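Side-chain contacts in N-Acetyltransferase, PseH (Campylobacter jejuni subsp. jejuni PT14, PDB 4XPL), which catalyses the third step of pseudaminic acid biosynthesis, N-4 acetylation of a UDP-linked amino sugar from acetyl coenzyme A, for the modification of flagellin: residues T14-Q19 with R49-L54; E22-W27 with Y62-Q67; I101-I106 with N137-Y142. The protein carries 8 engineered substitutions. One frame throughout, in Å; residues are numbered along the deposited sequence.

Contact 1: T14-Q19 with R49-L54; sequences TELNSQ and RFLKKL
Leu54, which faces Thr14 across this contact, lays its CG over one face of the Phe50 ring, 4.2 Å above the plane and displaced toward the rim. Phe50 itself turns to strand 61-67, where it meets Tyr62 edge-to-face. The setting is the first part of a GNAT fold: the end of strand 8-12 runs through a short 3-10 turn into helix 18-25, and this link leans on helix 41-56. Of the two leucines that meet across it, Leu16 uses its CD1 branch and Leu51 its CD2 branch, 4.2 Å apart, with the side chains at about a right angle. In both, CG stands beside the backbone N and anti to the carbonyl carbon (chi1 -62° and -61°), which directs the branches into the interface. Ile21 of helix 18-25 and Phe13 of the linker also pack on Leu51, so apolar contact carries the inner part. Thr14 meets the helix at Leu54. Thr14 CG2 lies 3.9 Å from Leu54 O, whereas the threonine hydroxyl serves its own segment: Thr14 OG1 donates to Glu15 OE2 at 2.6 Å, reaching that oxygen from above the carboxylate plane, 47° out of it.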
loop_
_atom_site.group_PDB
_atom_site.type_symbol
_atom_site.label_atom_id
_atom_site.label_comp_id
_atom_site.label_asym_id
_atom_site.label_seq_id
_atom_site.Cartn_x
_atom_site.Cartn_y
_atom_site.Cartn_z
ATOM N N THR A 14 12.827 -2.065 -0.321
ATOM C CA THR A 14 14.263 -1.979 -0.004
ATOM C C THR A 14 15.119 -2.979 -0.820
ATOM O O THR A 14 16.334 -2.794 -0.950
ATOM C CB THR A 14 14.572 -2.156 1.514
ATOM O OG1 THR A 14 14.047 -3.406 2.004
ATOM C CG2 THR A 14 13.980 -0.943 2.354
ATOM N N GLU A 15 14.467 -4.000 -1.375
ATOM C CA GLU A 15 15.134 -4.979 -2.251
ATOM C C GLU A 15 14.809 -4.862 -3.748
ATOM O O GLU A 15 15.216 -5.746 -4.509
ATOM C CB GLU A 15 14.775 -6.384 -1.789
ATOM C CG GLU A 15 15.549 -6.832 -0.569
ATOM C CD GLU A 15 14.951 -6.333 0.703
ATOM O OE1 GLU A 15 13.908 -6.892 1.110
ATOM O OE2 GLU A 15 15.554 -5.430 1.321
ATOM N N LEU A 16 14.084 -3.816 -4.175
ATOM C CA LEU A 16 13.763 -3.672 -5.607
ATOM C C LEU A 16 15.010 -3.599 -6.466
ATOM O O LEU A 16 16.004 -2.971 -6.087
ATOM C CB LEU A 16 12.958 -2.415 -5.918
ATOM C CG LEU A 16 11.577 -2.283 -5.292
ATOM C CD1 LEU A 16 10.880 -1.012 -5.818
ATOM C CD2 LEU A 16 10.711 -3.517 -5.506
ATOM N N ASN A 17 14.924 -4.217 -7.637
ATOM C CA ASN A 17 15.940 -4.054 -8.664
ATOM C C ASN A 17 15.588 -2.922 -9.633
ATOM O O ASN A 17 14.492 -2.347 -9.588
ATOM C CB ASN A 17 16.178 -5.380 -9.389
ATOM C CG ASN A 17 14.957 -5.858 -10.178
ATOM O OD1 ASN A 17 14.244 -5.057 -10.797
ATOM N ND2 ASN A 17 14.744 -7.164 -10.189
ATOM N N SER A 18 16.521 -2.610 -10.531
ATOM C CA SER A 18 16.339 -1.468 -11.426
ATOM C C SER A 18 15.165 -1.671 -12.389
ATOM O O SER A 18 14.479 -0.718 -12.717
ATOM C CB SER A 18 17.631 -1.171 -12.199
ATOM O OG SER A 18 18.142 -2.365 -12.766
ATOM N N GLN A 19 14.930 -2.903 -12.819
ATOM C CA GLN A 19 13.803 -3.210 -13.710
ATOM C C GLN A 19 12.467 -2.920 -12.993
ATOM O O GLN A 19 11.562 -2.285 -13.551
ATOM C CB GLN A 19 13.864 -4.670 -14.155
ATOM C CG GLN A 19 12.899 -5.043 -15.285
ATOM N N ARG A 49 16.071 8.288 -4.188
ATOM C CA ARG A 49 16.099 9.003 -2.932
ATOM C C ARG A 49 14.948 8.528 -2.019
ATOM O O ARG A 49 15.143 8.343 -0.830
ATOM C CB ARG A 49 16.057 10.525 -3.142
ATOM C CG ARG A 49 17.412 11.148 -3.535
ATOM C CD ARG A 49 17.555 12.590 -3.045
ATOM N N PHE A 50 13.766 8.320 -2.595
ATOM C CA PHE A 50 12.621 7.702 -1.889
ATOM C C PHE A 50 12.976 6.316 -1.340
ATOM O O PHE A 50 12.756 6.036 -0.157
ATOM C CB PHE A 50 11.426 7.593 -2.844
ATOM C CG PHE A 50 10.276 6.767 -2.315
ATOM C CD1 PHE A 50 9.519 7.211 -1.231
ATOM C CD2 PHE A 50 9.918 5.583 -2.932
ATOM C CE1 PHE A 50 8.440 6.462 -0.752
ATOM C CE2 PHE A 50 8.847 4.824 -2.448
ATOM C CZ PHE A 50 8.110 5.270 -1.367
ATOM N N LEU A 51 13.543 5.458 -2.187
ATOM C CA LEU A 51 13.964 4.125 -1.739
ATOM C C LEU A 51 15.030 4.189 -0.632
ATOM O O LEU A 51 14.950 3.442 0.354
ATOM C CB LEU A 51 14.415 3.278 -2.920
ATOM C CG LEU A 51 13.322 3.038 -3.955
ATOM C CD1 LEU A 51 13.937 2.396 -5.194
ATOM C CD2 LEU A 51 12.245 2.152 -3.417
ATOM N N LYS A 52 15.984 5.112 -0.755
ATOM C CA LYS A 52 16.954 5.353 0.308
ATOM C C LYS A 52 16.277 5.762 1.629
ATOM O O LYS A 52 16.667 5.305 2.703
ATOM C CB LYS A 52 17.969 6.438 -0.112
ATOM N N LYS A 53 15.260 6.613 1.564
ATOM C CA LYS A 53 14.517 6.966 2.789
ATOM C C LYS A 53 13.839 5.748 3.417
ATOM O O LYS A 53 13.865 5.597 4.636
ATOM C CB LYS A 53 13.514 8.087 2.527
ATOM C CG LYS A 53 14.240 9.432 2.426
ATOM C CD LYS A 53 13.429 10.549 1.771
ATOM C CE LYS A 53 14.350 11.744 1.503
ATOM N NZ LYS A 53 13.697 12.827 0.718
ATOM N N LEU A 54 13.273 4.877 2.586
ATOM C CA LEU A 54 12.694 3.611 3.071
ATOM C C LEU A 54 13.708 2.729 3.822
ATOM O O LEU A 54 13.327 2.046 4.771
ATOM C CB LEU A 54 12.034 2.812 1.934
ATOM C CG LEU A 54 10.740 3.433 1.378
ATOM C CD1 LEU A 54 10.122 2.497 0.388
ATOM C CD2 LEU A 54 9.718 3.800 2.503
#

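Contact 2: E22-W27 with Y62-Q67; sequences ELIFKW and YFLVFQ
Ile24 and Leu64 meet methyl to methyl, CG2 of the isoleucine lying 3.7 Å from CD1 of the leucine, and this apolar pair is the heart of the contact between helix 18-25 and strand 61-67. Leu64 has its CG anti to the backbone N (chi1 -174°), a setting that carries CD1 across to the helix although its first bond does not point there. Leu64 CD1 also lies 4.3 Å from Trp27 CH2, at the far end of the indole. Over one face of that indole sits CA of Ile24, 3.9 Å above the plane and toward the rim, while Pro93 touches the tryptophan from a neighbouring loop. Among the backbone bonds, Trp27 N to Ile24 O (3.2 Å) ties the tryptophan to the helical turn before it. Electrostatic pairing is kept to the outer side: Lys26 NZ forms a salt bridge with Glu22 OE1 at 2.8 Å, and OE2 of the same carboxylate is bonded to Thr39 OG1. On the strand, Leu64 packs on helix 18-25 whereas the next residue, Val65, packs on Leu102 of helix 99-114, as befits the central sheet of the GNAT fold, covered by helices on both faces.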
loop_
_atom_site.group_PDB
_atom_site.type_symbol
_atom_site.label_atom_id
_atom_site.label_comp_id
_atom_site.label_asym_id
_atom_site.label_seq_id
_atom_site.Cartn_x
_atom_site.Cartn_y
_atom_site.Cartn_z
ATOM N N GLU A 22 12.065 0.875 -12.440
ATOM C CA GLU A 22 11.663 1.393 -13.754
ATOM C C GLU A 22 10.157 1.164 -13.984
ATOM O O GLU A 22 9.403 2.113 -14.227
ATOM C CB GLU A 22 12.485 0.677 -14.835
ATOM C CG GLU A 22 12.159 1.023 -16.274
ATOM C CD GLU A 22 12.734 2.362 -16.722
ATOM O OE1 GLU A 22 12.556 2.671 -17.916
ATOM O OE2 GLU A 22 13.364 3.098 -15.914
ATOM N N LEU A 23 9.745 -0.102 -13.884
ATOM C CA LEU A 23 8.364 -0.520 -14.134
ATOM C C LEU A 23 7.332 0.206 -13.273
ATOM O O LEU A 23 6.414 0.832 -13.798
ATOM C CB LEU A 23 8.228 -2.036 -13.915
ATOM C CG LEU A 23 6.897 -2.729 -14.210
ATOM C CD1 LEU A 23 6.696 -2.934 -15.710
ATOM C CD2 LEU A 23 6.818 -4.079 -13.490
ATOM N N ILE A 24 7.465 0.115 -11.953
ATOM C CA ILE A 24 6.356 0.498 -11.086
ATOM C C ILE A 24 6.146 1.999 -10.986
ATOM O O ILE A 24 5.010 2.438 -10.835
ATOM C CB ILE A 24 6.401 -0.169 -9.678
ATOM C CG1 ILE A 24 7.510 0.388 -8.812
ATOM C CG2 ILE A 24 6.526 -1.706 -9.808
ATOM C CD1 ILE A 24 7.651 -0.404 -7.515
ATOM N N PHE A 25 7.211 2.789 -11.108
ATOM C CA PHE A 25 7.058 4.245 -10.964
ATOM C C PHE A 25 6.413 4.872 -12.203
ATOM O O PHE A 25 5.934 6.000 -12.150
ATOM C CB PHE A 25 8.381 4.912 -10.571
ATOM C CG PHE A 25 8.759 4.688 -9.119
ATOM C CD1 PHE A 25 8.311 5.553 -8.130
ATOM C CD2 PHE A 25 9.550 3.605 -8.751
ATOM C CE1 PHE A 25 8.648 5.350 -6.796
ATOM C CE2 PHE A 25 9.878 3.365 -7.415
ATOM C CZ PHE A 25 9.433 4.249 -6.436
ATOM N N LYS A 26 6.361 4.105 -13.294
ATOM C CA LYS A 26 5.622 4.473 -14.505
ATOM C C LYS A 26 4.116 4.217 -14.453
ATOM O O LYS A 26 3.397 4.679 -15.332
ATOM C CB LYS A 26 6.167 3.691 -15.701
ATOM C CG LYS A 26 7.530 4.137 -16.174
ATOM C CD LYS A 26 8.032 3.202 -17.264
ATOM C CE LYS A 26 9.285 3.738 -17.933
ATOM N NZ LYS A 26 9.863 2.700 -18.836
ATOM N N TRP A 27 3.624 3.465 -13.471
ATOM C CA TRP A 27 2.197 3.179 -13.411
ATOM C C TRP A 27 1.400 4.474 -13.356
ATOM O O TRP A 27 1.747 5.382 -12.595
ATOM C CB TRP A 27 1.840 2.301 -12.199
ATOM C CG TRP A 27 2.338 0.883 -12.281
ATOM C CD1 TRP A 27 2.890 0.259 -13.363
ATOM C CD2 TRP A 27 2.285 -0.101 -11.237
ATOM N NE1 TRP A 27 3.209 -1.040 -13.049
ATOM C CE2 TRP A 27 2.838 -1.290 -11.755
ATOM C CE3 TRP A 27 1.826 -0.089 -9.920
ATOM C CZ2 TRP A 27 2.963 -2.450 -10.990
ATOM C CZ3 TRP A 27 1.923 -1.252 -9.176
ATOM C CH2 TRP A 27 2.483 -2.420 -9.719
ATOM N N TYR A 62 6.918 -0.351 2.122
ATOM C CA TYR A 62 6.255 -0.563 0.851
ATOM C C TYR A 62 6.644 -1.937 0.333
ATOM O O TYR A 62 7.800 -2.320 0.448
ATOM C CB TYR A 62 6.733 0.502 -0.158
ATOM C CG TYR A 62 6.096 1.868 -0.002
ATOM C CD1 TYR A 62 6.303 2.629 1.138
ATOM C CD2 TYR A 62 5.288 2.396 -1.000
ATOM C CE1 TYR A 62 5.712 3.870 1.281
ATOM C CE2 TYR A 62 4.701 3.661 -0.866
ATOM C CZ TYR A 62 4.906 4.368 0.266
ATOM O OH TYR A 62 4.347 5.606 0.436
ATOM N N PHE A 63 5.678 -2.638 -0.254
ATOM C CA PHE A 63 5.869 -3.929 -0.838
ATOM C C PHE A 63 5.338 -4.004 -2.259
ATOM O O PHE A 63 4.237 -3.472 -2.578
ATOM C CB PHE A 63 5.142 -4.963 0.017
ATOM C CG PHE A 63 5.721 -5.121 1.416
ATOM C CD1 PHE A 63 6.843 -5.899 1.613
ATOM C CD2 PHE A 63 5.136 -4.525 2.492
ATOM C CE1 PHE A 63 7.362 -6.098 2.860
ATOM C CE2 PHE A 63 5.666 -4.691 3.761
ATOM C CZ PHE A 63 6.775 -5.485 3.935
ATOM N N LEU A 64 6.111 -4.662 -3.109
ATOM C CA LEU A 64 5.630 -5.103 -4.416
ATOM C C LEU A 64 5.001 -6.475 -4.169
ATOM O O LEU A 64 5.656 -7.349 -3.574
ATOM C CB LEU A 64 6.790 -5.149 -5.402
ATOM C CG LEU A 64 6.553 -5.440 -6.881
ATOM C CD1 LEU A 64 5.626 -4.412 -7.467
ATOM C CD2 LEU A 64 7.857 -5.480 -7.662
ATOM N N VAL A 65 3.775 -6.667 -4.631
ATOM C CA VAL A 65 3.041 -7.905 -4.394
ATOM C C VAL A 65 3.048 -8.789 -5.636
ATOM O O VAL A 65 2.682 -8.349 -6.720
ATOM C CB VAL A 65 1.602 -7.625 -3.972
ATOM C CG1 VAL A 65 0.831 -8.978 -3.688
ATOM C CG2 VAL A 65 1.598 -6.672 -2.729
ATOM N N PHE A 66 3.431 -10.050 -5.444
ATOM C CA PHE A 66 3.467 -11.022 -6.484
ATOM C C PHE A 66 2.415 -12.120 -6.256
ATOM O O PHE A 66 2.158 -12.562 -5.122
ATOM C CB PHE A 66 4.843 -11.693 -6.539
ATOM C CG PHE A 66 5.961 -10.793 -7.039
ATOM C CD1 PHE A 66 6.497 -9.828 -6.223
ATOM C CD2 PHE A 66 6.519 -10.980 -8.291
ATOM C CE1 PHE A 66 7.547 -9.033 -6.662
ATOM C CE2 PHE A 66 7.551 -10.178 -8.743
ATOM C CZ PHE A 66 8.051 -9.190 -7.902
ATOM N N GLN A 67 1.845 -12.582 -7.367
ATOM C CA GLN A 67 0.972 -13.741 -7.369
ATOM C C GLN A 67 1.606 -14.682 -8.389
ATOM O O GLN A 67 1.697 -14.352 -9.566
ATOM C CB GLN A 67 -0.448 -13.328 -7.766
ATOM C CG GLN A 67 -1.448 -14.496 -7.952
ATOM C CD GLN A 67 -2.790 -14.032 -8.514
ATOM O OE1 GLN A 67 -2.884 -13.599 -9.679
ATOM N NE2 GLN A 67 -3.846 -14.142 -7.694
#

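Contact 3: I101-I106 with N137-Y142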
loop_
_atom_site.group_PDB
_atom_site.type_symbol
_atom_site.label_atom_id
_atom_site.label_comp_id
_atom_site.label_asym_id
_atom_site.label_seq_id
_atom_site.Cartn_x
_atom_site.Cartn_y
_atom_site.Cartn_z
ATOM N N ILE A 101 -7.222 -9.108 -3.099
ATOM C CA ILE A 101 -5.973 -9.784 -2.786
ATOM C C ILE A 101 -5.029 -8.859 -2.048
ATOM O O ILE A 101 -4.459 -9.223 -1.012
ATOM C CB ILE A 101 -5.269 -10.261 -4.064
ATOM C CG1 ILE A 101 -6.161 -11.294 -4.753
ATOM C CG2 ILE A 101 -3.885 -10.807 -3.696
ATOM C CD1 ILE A 101 -5.601 -11.904 -6.059
ATOM N N LEU A 102 -4.874 -7.643 -2.559
ATOM C CA LEU A 102 -4.048 -6.649 -1.895
ATOM C C LEU A 102 -4.547 -6.323 -0.493
ATOM O O LEU A 102 -3.740 -6.191 0.436
ATOM C CB LEU A 102 -3.926 -5.374 -2.720
ATOM C CG LEU A 102 -3.450 -5.482 -4.169
ATOM C CD1 LEU A 102 -3.401 -4.106 -4.873
ATOM C CD2 LEU A 102 -2.090 -6.213 -4.238
ATOM N N MET A 103 -5.866 -6.221 -0.349
ATOM C CA MET A 103 -6.502 -5.972 0.964
ATOM C C MET A 103 -6.267 -7.137 1.933
ATOM O O MET A 103 -5.960 -6.923 3.115
ATOM C CB MET A 103 -8.012 -5.724 0.811
ATOM C CG MET A 103 -8.407 -4.393 0.216
ATOM S SD MET A 103 -7.739 -2.967 1.119
ATOM C CE MET A 103 -8.510 -3.232 2.729
ATOM N N ASN A 104 -6.400 -8.369 1.456
ATOM C CA ASN A 104 -6.059 -9.520 2.296
ATOM C C ASN A 104 -4.632 -9.423 2.810
ATOM O O ASN A 104 -4.382 -9.696 3.979
ATOM C CB ASN A 104 -6.189 -10.871 1.546
ATOM C CG ASN A 104 -7.637 -11.267 1.265
ATOM O OD1 ASN A 104 -8.591 -10.821 1.950
ATOM N ND2 ASN A 104 -7.814 -12.101 0.225
ATOM N N GLU A 105 -3.691 -9.118 1.918
ATOM C CA GLU A 105 -2.296 -8.983 2.305
ATOM C C GLU A 105 -2.037 -7.846 3.286
ATOM O O GLU A 105 -1.234 -7.996 4.213
ATOM C CB GLU A 105 -1.403 -8.802 1.080
ATOM C CG GLU A 105 -1.378 -9.988 0.156
ATOM C CD GLU A 105 -0.948 -11.286 0.847
ATOM O OE1 GLU A 105 0.104 -11.278 1.514
ATOM O OE2 GLU A 105 -1.670 -12.285 0.720
ATOM N N ILE A 106 -2.688 -6.713 3.066
ATOM C CA ILE A 106 -2.556 -5.566 3.952
ATOM C C ILE A 106 -2.992 -5.931 5.367
ATOM O O ILE A 106 -2.285 -5.647 6.332
ATOM C CB ILE A 106 -3.381 -4.339 3.455
ATOM C CG1 ILE A 106 -2.658 -3.651 2.278
ATOM C CG2 ILE A 106 -3.627 -3.307 4.611
ATOM C CD1 ILE A 106 -3.551 -2.961 1.314
ATOM N N ASN A 137 -14.359 -5.067 3.431
ATOM C CA ASN A 137 -13.433 -5.678 4.390
ATOM C C ASN A 137 -13.633 -5.149 5.843
ATOM O O ASN A 137 -12.729 -5.232 6.698
ATOM C CB ASN A 137 -11.994 -5.481 3.910
ATOM C CG ASN A 137 -11.658 -6.354 2.723
ATOM O OD1 ASN A 137 -11.262 -7.499 2.899
ATOM N ND2 ASN A 137 -11.903 -5.854 1.505
ATOM N N HIS A 138 -14.852 -4.680 6.095
ATOM C CA HIS A 138 -15.380 -4.276 7.425
ATOM C C HIS A 138 -14.796 -2.999 8.003
ATOM O O HIS A 138 -14.936 -2.733 9.204
ATOM C CB HIS A 138 -15.332 -5.421 8.443
ATOM C CG HIS A 138 -15.784 -6.729 7.887
ATOM N ND1 HIS A 138 -16.898 -6.845 7.083
ATOM C CD2 HIS A 138 -15.303 -7.982 8.053
ATOM C CE1 HIS A 138 -17.064 -8.115 6.755
ATOM N NE2 HIS A 138 -16.113 -8.826 7.333
ATOM N N PHE A 139 -14.192 -2.177 7.141
ATOM C CA PHE A 139 -13.805 -0.836 7.529
ATOM C C PHE A 139 -15.023 0.036 7.816
ATOM O O PHE A 139 -16.105 -0.144 7.259
ATOM C CB PHE A 139 -12.904 -0.182 6.463
ATOM C CG PHE A 139 -11.488 -0.680 6.485
ATOM C CD1 PHE A 139 -11.156 -1.902 5.898
ATOM C CD2 PHE A 139 -10.497 0.027 7.151
ATOM C CE1 PHE A 139 -9.878 -2.377 5.940
ATOM C CE2 PHE A 139 -9.222 -0.450 7.187
ATOM C CZ PHE A 139 -8.905 -1.649 6.569
ATOM N N THR A 140 -14.846 0.969 8.729
ATOM C CA THR A 140 -15.910 1.878 9.065
ATOM C C THR A 140 -15.373 3.320 8.968
ATOM O O THR A 140 -14.236 3.604 9.335
ATOM C CB THR A 140 -16.579 1.484 10.412
ATOM O OG1 THR A 140 -15.631 1.478 11.467
ATOM C CG2 THR A 140 -17.167 0.067 10.347
ATOM N N ILE A 141 -16.190 4.211 8.396
ATOM C CA ILE A 141 -15.855 5.624 8.285
ATOM C C ILE A 141 -16.004 6.255 9.666
ATOM O O ILE A 141 -17.106 6.307 10.206
ATOM C CB ILE A 141 -16.777 6.361 7.296
ATOM C CG1 ILE A 141 -16.638 5.824 5.877
ATOM C CG2 ILE A 141 -16.490 7.891 7.300
ATOM C CD1 ILE A 141 -17.797 6.338 4.980
ATOM N N TYR A 142 -14.905 6.774 10.213
ATOM C CA TYR A 142 -14.941 7.433 11.543
ATOM C C TYR A 142 -14.738 8.972 11.538
ATOM O O TYR A 142 -14.865 9.628 12.590
ATOM C CB TYR A 142 -13.902 6.803 12.469
ATOM C CG TYR A 142 -12.467 7.175 12.175
ATOM C CD1 TYR A 142 -11.755 6.509 11.194
ATOM C CD2 TYR A 142 -11.824 8.216 12.875
ATOM C CE1 TYR A 142 -10.439 6.832 10.917
ATOM C CE2 TYR A 142 -10.483 8.551 12.591
ATOM C CZ TYR A 142 -9.807 7.826 11.633
ATOM O OH TYR A 142 -8.526 8.113 11.310
HETATM O O HOH W 1 -9.549 -9.283 4.088
#
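Met103 runs from helix 99-114 toward the turn at Asn137 and Phe139; its inner carbons meet Asn137 and its terminal methyl meets Phe139. Met103 CB and CG both lie 4.0 Å from ND2 of Asn137, CG being placed beside the backbone N by a chi1 of -73°, and the two side chains slant across each other. Bends at both chi2 and chi3 (-56° and -61°) then fold the chain so that Met103 CE comes within 3.6 Å of Phe139 CE1, the methionine and phenylalanine approaching from opposite directions and the methyl meeting the ring at an oblique angle. Leu89 also packs on Met103, while Phe139 also packs on Phe87, Val151 and Leu153.

Toward the surface the chemistry turns polar. One water donates to Asn104 OD1 (2.8 Å) and to Asn137 OD1 (2.7 Å), bridging two acceptors that could not bond directly, and Gln100 NE2 is hydrogen-bonded to the same two oxygens. With ND2 of Asn137 bonded to Leu133 O, its carboxamide is held at both ends and its rotation is fixed. His138, with positive phi, is the C-prime residue of the Schellman motif that ends helix 128-136. The helix on the other side, 99-114, makes the beta-alpha-beta crossover between parallel strands 84-91 and 118-124 that in GNAT enzymes contributes to the acetyl coenzyme A site; the bound cofactor is about 7 Å from the Met103 side chain.

Contact 2 is the buried one, whereas contacts 1 and 3 are partly buried, and contact 3 alone shifts from apolar inside to polar near the surface. Contacts 1 and 2 share helix 18-25 and merge into one apolar cluster: Leu16 CD1 touches Ile24 CD1 at 3.7 Å, Phe50 CD2 lies 3.8 Å from Phe25 CZ, and Leu54 CD2 lies 3.9 Å from Tyr62 CD1. Contact 3 lies on the other side of the chain's centre, its centre about 26 Å from that of contact 1, yet it reaches the same sheet as contact 2, helix 99-114 lying on it. The chemistry follows: aliphatic branches dominate the first two, with a threonine methyl in one and an indole in the other, while contact 3 adds a bridging water and a firmly held amide.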